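Local coordinates for protein ribokinase (Giardia lamblia, PDB 6WHJ) that probably phosphorylates D-ribose at its O5 hydroxyl, using ATP and a divalent cation such as magnesium, to give D-ribose 5-phosphate, at residues Tyr15-Trp21 / Phe37-Gly43. Numbering follows the deposited sequence.
Sequences YNRDLVW and FASSHGG. With EDO (1,2-ethanediol), chain F.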
ATOM      1  N   TYR B  15     -12.402  -0.143  11.436  1.00 20.93           N
ATOM      2  CA  TYR B  15     -12.575  -0.734  10.120  1.00 21.61           C
ATOM      3  C   TYR B  15     -11.505  -0.142   9.216  1.00 25.42           C
ATOM      4  O   TYR B  15     -11.367   1.085   9.129  1.00 23.86           O
ATOM      5  CB  TYR B  15     -13.960  -0.476   9.507  1.00 24.49           C
ATOM      6  CG  TYR B  15     -13.973  -0.915   8.054  1.00 24.77           C
ATOM      7  CD1 TYR B  15     -14.112  -2.253   7.729  1.00 25.83           C
ATOM      8  CD2 TYR B  15     -13.744  -0.014   7.021  1.00 23.54           C
ATOM      9  CE1 TYR B  15     -14.072  -2.684   6.423  1.00 24.77           C
ATOM     10  CE2 TYR B  15     -13.703  -0.437   5.698  1.00 25.65           C
ATOM     11  CZ  TYR B  15     -13.865  -1.780   5.408  1.00 26.69           C
ATOM     12  OH  TYR B  15     -13.836  -2.245   4.105  1.00 27.10           O
ATOM     13  N   ASN B  16     -10.760  -1.013   8.544  1.00 24.48           N
ATOM     14  CA  ASN B  16      -9.788  -0.612   7.541  1.00 24.89           C
ATOM     15  C   ASN B  16     -10.095  -1.340   6.241  1.00 26.80           C
ATOM     16  O   ASN B  16     -10.365  -2.546   6.245  1.00 24.33           O
ATOM     17  CB  ASN B  16      -8.350  -0.944   7.977  1.00 23.74           C
ATOM     18  CG  ASN B  16      -7.929  -0.229   9.254  1.00 25.05           C
ATOM     19  OD1 ASN B  16      -8.142   0.968   9.410  1.00 25.82           O
ATOM     20  ND2 ASN B  16      -7.331  -0.971  10.174  1.00 26.71           N
ATOM     21  N   ARG B  17     -10.061  -0.608   5.132  1.00 24.44           N
ATOM     22  CA  ARG B  17     -10.044  -1.242   3.822  1.00 26.84           C
ATOM     23  C   ARG B  17      -8.611  -1.700   3.559  1.00 26.03           C
ATOM     24  O   ARG B  17      -7.688  -0.877   3.493  1.00 24.22           O
ATOM     25  CB  ARG B  17     -10.531  -0.277   2.741  1.00 27.99           C
ATOM     26  CG  ARG B  17     -10.665  -0.897   1.356  1.00 26.97           C
ATOM     27  CD  ARG B  17     -11.525  -2.127   1.428  1.00 29.35           C
ATOM     28  NE  ARG B  17     -11.792  -2.733   0.126  1.00 32.41           N
ATOM     29  CZ  ARG B  17     -12.970  -2.726  -0.494  1.00 38.15           C
ATOM     30  NH1 ARG B  17     -14.028  -2.143   0.066  1.00 39.19           N
ATOM     31  NH2 ARG B  17     -13.093  -3.321  -1.677  1.00 41.30           N
ATOM     32  N   ASP B  18      -8.416  -3.009   3.453  1.00 21.95           N
ATOM     33  CA  ASP B  18      -7.086  -3.574   3.261  1.00 23.53           C
ATOM     34  C   ASP B  18      -6.696  -3.471   1.788  1.00 22.08           C
ATOM     35  O   ASP B  18      -7.412  -3.972   0.915  1.00 21.58           O
ATOM     36  CB  ASP B  18      -7.072  -5.033   3.712  1.00 25.50           C
ATOM     37  CG  ASP B  18      -6.983  -5.198   5.225  1.00 24.59           C
ATOM     38  OD1 ASP B  18      -6.693  -4.222   5.950  1.00 22.49           O
ATOM     39  OD2 ASP B  18      -7.247  -6.325   5.695  1.00 29.73           O
ATOM     40  N   LEU B  19      -5.601  -2.775   1.500  1.00 23.64           N
ATOM     41  CA  LEU B  19      -5.053  -2.712   0.145  1.00 25.45           C
ATOM     42  C   LEU B  19      -3.751  -3.503   0.126  1.00 28.26           C
ATOM     43  O   LEU B  19      -2.748  -3.076   0.712  1.00 29.81           O
ATOM     44  CB  LEU B  19      -4.849  -1.272  -0.306  1.00 26.12           C
ATOM     45  CG  LEU B  19      -6.057  -0.357  -0.107  1.00 24.96           C
ATOM     46  CD1 LEU B  19      -5.686   1.099  -0.361  1.00 23.56           C
ATOM     47  CD2 LEU B  19      -7.151  -0.803  -1.030  1.00 22.94           C
ATOM     48  N   VAL B  20      -3.761  -4.634  -0.577  1.00 24.29           N
ATOM     49  CA  VAL B  20      -2.769  -5.689  -0.410  1.00 27.83           C
ATOM     50  C   VAL B  20      -2.091  -5.958  -1.744  1.00 27.47           C
ATOM     51  O   VAL B  20      -2.766  -6.136  -2.762  1.00 27.70           O
ATOM     52  CB  VAL B  20      -3.414  -6.981   0.132  1.00 27.46           C
ATOM     53  CG1 VAL B  20      -2.379  -8.087   0.262  1.00 27.49           C
ATOM     54  CG2 VAL B  20      -4.050  -6.720   1.479  1.00 27.20           C
ATOM     55  N   TRP B  21      -0.762  -5.990  -1.734  1.00 26.82           N
ATOM     56  CA  TRP B  21       0.032  -6.378  -2.893  1.00 30.04           C
ATOM     57  C   TRP B  21       0.813  -7.644  -2.567  1.00 29.02           C
ATOM     58  O   TRP B  21       1.501  -7.711  -1.542  1.00 26.08           O
ATOM     59  CB  TRP B  21       0.991  -5.257  -3.320  1.00 32.29           C
ATOM     60  CG  TRP B  21       0.319  -4.067  -3.956  1.00 28.20           C
ATOM     61  CD1 TRP B  21       0.176  -3.821  -5.291  1.00 27.98           C
ATOM     62  CD2 TRP B  21      -0.303  -2.973  -3.279  1.00 28.15           C
ATOM     63  NE1 TRP B  21      -0.489  -2.638  -5.487  1.00 26.49           N
ATOM     64  CE2 TRP B  21      -0.797  -2.096  -4.268  1.00 28.10           C
ATOM     65  CE3 TRP B  21      -0.493  -2.647  -1.930  1.00 26.76           C
ATOM     66  CZ2 TRP B  21      -1.477  -0.923  -3.953  1.00 25.59           C
ATOM     67  CZ3 TRP B  21      -1.161  -1.474  -1.620  1.00 25.91           C
ATOM     68  CH2 TRP B  21      -1.644  -0.629  -2.627  1.00 27.28           C
ATOM     69  N   PHE B  37      -2.362  -7.333  -6.864  1.00 32.19           N
ATOM     70  CA  PHE B  37      -3.148  -6.511  -5.949  1.00 29.74           C
ATOM     71  C   PHE B  37      -4.508  -7.127  -5.632  1.00 32.57           C
ATOM     72  O   PHE B  37      -5.163  -7.699  -6.509  1.00 34.35           O
ATOM     73  CB  PHE B  37      -3.350  -5.114  -6.527  1.00 29.34           C
ATOM     74  CG  PHE B  37      -4.274  -4.241  -5.716  1.00 29.51           C
ATOM     75  CD1 PHE B  37      -3.851  -3.680  -4.529  1.00 23.53           C
ATOM     76  CD2 PHE B  37      -5.564  -3.960  -6.166  1.00 33.03           C
ATOM     77  CE1 PHE B  37      -4.695  -2.855  -3.793  1.00 27.06           C
ATOM     78  CE2 PHE B  37      -6.417  -3.147  -5.433  1.00 26.84           C
ATOM     79  CZ  PHE B  37      -5.980  -2.592  -4.241  1.00 25.54           C
ATOM     80  N   ALA B  38      -4.948  -6.955  -4.385  1.00 29.71           N
ATOM     81  CA  ALA B  38      -6.280  -7.354  -3.953  1.00 27.34           C
ATOM     82  C   ALA B  38      -6.778  -6.397  -2.870  1.00 30.45           C
ATOM     83  O   ALA B  38      -6.009  -5.945  -2.014  1.00 29.11           O
ATOM     84  CB  ALA B  38      -6.283  -8.794  -3.437  1.00 23.51           C
ATOM     85  N   SER B  39      -8.068  -6.090  -2.920  1.00 30.83           N
ATOM     86  CA  SER B  39      -8.714  -5.195  -1.972  1.00 27.49           C
ATOM     87  C   SER B  39      -9.746  -5.962  -1.156  1.00 28.73           C
ATOM     88  O   SER B  39     -10.531  -6.740  -1.708  1.00 31.43           O
ATOM     89  CB  SER B  39      -9.381  -4.044  -2.720  1.00 26.44           C
ATOM     90  OG  SER B  39     -10.189  -3.295  -1.849  1.00 38.07           O
ATOM     91  N   SER B  40      -9.764  -5.730   0.156  1.00 28.36           N
ATOM     92  CA  SER B  40     -10.631  -6.528   1.015  1.00 28.12           C
ATOM     93  C   SER B  40     -10.918  -5.790   2.322  1.00 30.11           C
ATOM     94  O   SER B  40     -10.216  -4.849   2.702  1.00 29.72           O
ATOM     95  CB  SER B  40     -10.024  -7.908   1.279  1.00 23.12           C
ATOM     96  OG  SER B  40      -9.069  -7.837   2.310  1.00 27.88           O
ATOM     97  N   HIS B  41     -11.973  -6.242   2.998  1.00 28.56           N
ATOM     98  CA  HIS B  41     -12.370  -5.697   4.290  1.00 22.67           C
ATOM     99  C   HIS B  41     -11.389  -6.091   5.388  1.00 24.39           C
ATOM    100  O   HIS B  41     -10.958  -7.243   5.479  1.00 29.17           O
ATOM    101  CB  HIS B  41     -13.765  -6.206   4.654  1.00 24.37           C
ATOM    102  CG  HIS B  41     -14.840  -5.697   3.749  1.00 28.81           C
ATOM    103  ND1 HIS B  41     -14.989  -4.357   3.453  1.00 27.20           N
ATOM    104  CD2 HIS B  41     -15.791  -6.348   3.038  1.00 26.45           C
ATOM    105  CE1 HIS B  41     -16.004  -4.203   2.620  1.00 26.36           C
ATOM    106  NE2 HIS B  41     -16.503  -5.397   2.348  1.00 28.58           N
ATOM    107  N   GLY B  42     -11.034  -5.136   6.224  1.00 27.47           N
ATOM    108  CA  GLY B  42     -10.132  -5.383   7.336  1.00 26.41           C
ATOM    109  C   GLY B  42     -10.497  -4.537   8.540  1.00 26.79           C
ATOM    110  O   GLY B  42     -11.661  -4.185   8.748  1.00 27.19           O
ATOM    111  N   GLY B  43      -9.491  -4.212   9.337  1.00 23.54           N
ATOM    112  CA  GLY B  43      -9.698  -3.588  10.619  1.00 22.51           C
ATOM    113  C   GLY B  43      -9.881  -4.655  11.676  1.00 24.17           C
ATOM    114  O   GLY B  43     -10.733  -5.533  11.532  1.00 23.91           O
TER
HETATM  115  C1  EDO F 401      -5.509  -5.371  10.488  1.00 33.01           C
HETATM  116  O1  EDO F 401      -4.506  -4.436  10.911  1.00 33.32           O
HETATM  117  C2  EDO F 401      -5.930  -5.073   9.051  1.00 30.93           C
HETATM  118  O2  EDO F 401      -6.086  -3.655   8.908  1.00 30.69           O
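Arg17 reaches diagonally across to Ser39, donating from NE to OG at 2.6 Å, with a weaker bond from NH2 to the same oxygen. Its chain runs out with CG anti to the backbone N and then bends at chi2 (54°), which turns the guanidinium over the neighbouring strand; arginine is long enough to serve Ser39 and still form a salt bridge through NH1 with Glu76. Tyr15 OH and His41 ND1 share a hydrogen bond at the rims of their rings, and the imidazole also stacks on His80. Antiparallel backbone bonds join Asp18 with Ser40 and Val20 with Ala38; Val20 O accepts from Ala38 N at 2.8 Å.

On the face carrying Arg17 and His41, Phe37 CD1 sits over one face of the Trp21 indole, 3.5 Å from Trp21 CE2, the rings meeting obliquely with planes 46° apart. Leu19 CB meets the Phe37 rim at CE1 (3.8 Å). Trp21 NE1 is hydrogen-bonded to OD1 of Asn100 of the second subunit, so this apolar end, filled by broad aromatic side chains, belongs to the dimer contact.

At the Asn16 end, the other face is polar: Asn16 ND2 donates to O2 of a bound ethanediol (3.2 Å), which in turn donates to Asp18 OD1. Gly42 CA packs 3.5 Å from Asp18 OD2, a place suited to a residue without a side chain. Asn16, Arg17, Asp18 and Gly43 are predicted substrate-binding residues, consistent with the small beta-sheet lid of PfkB-family sugar kinases, whose strands cover the substrate site and pair the subunits.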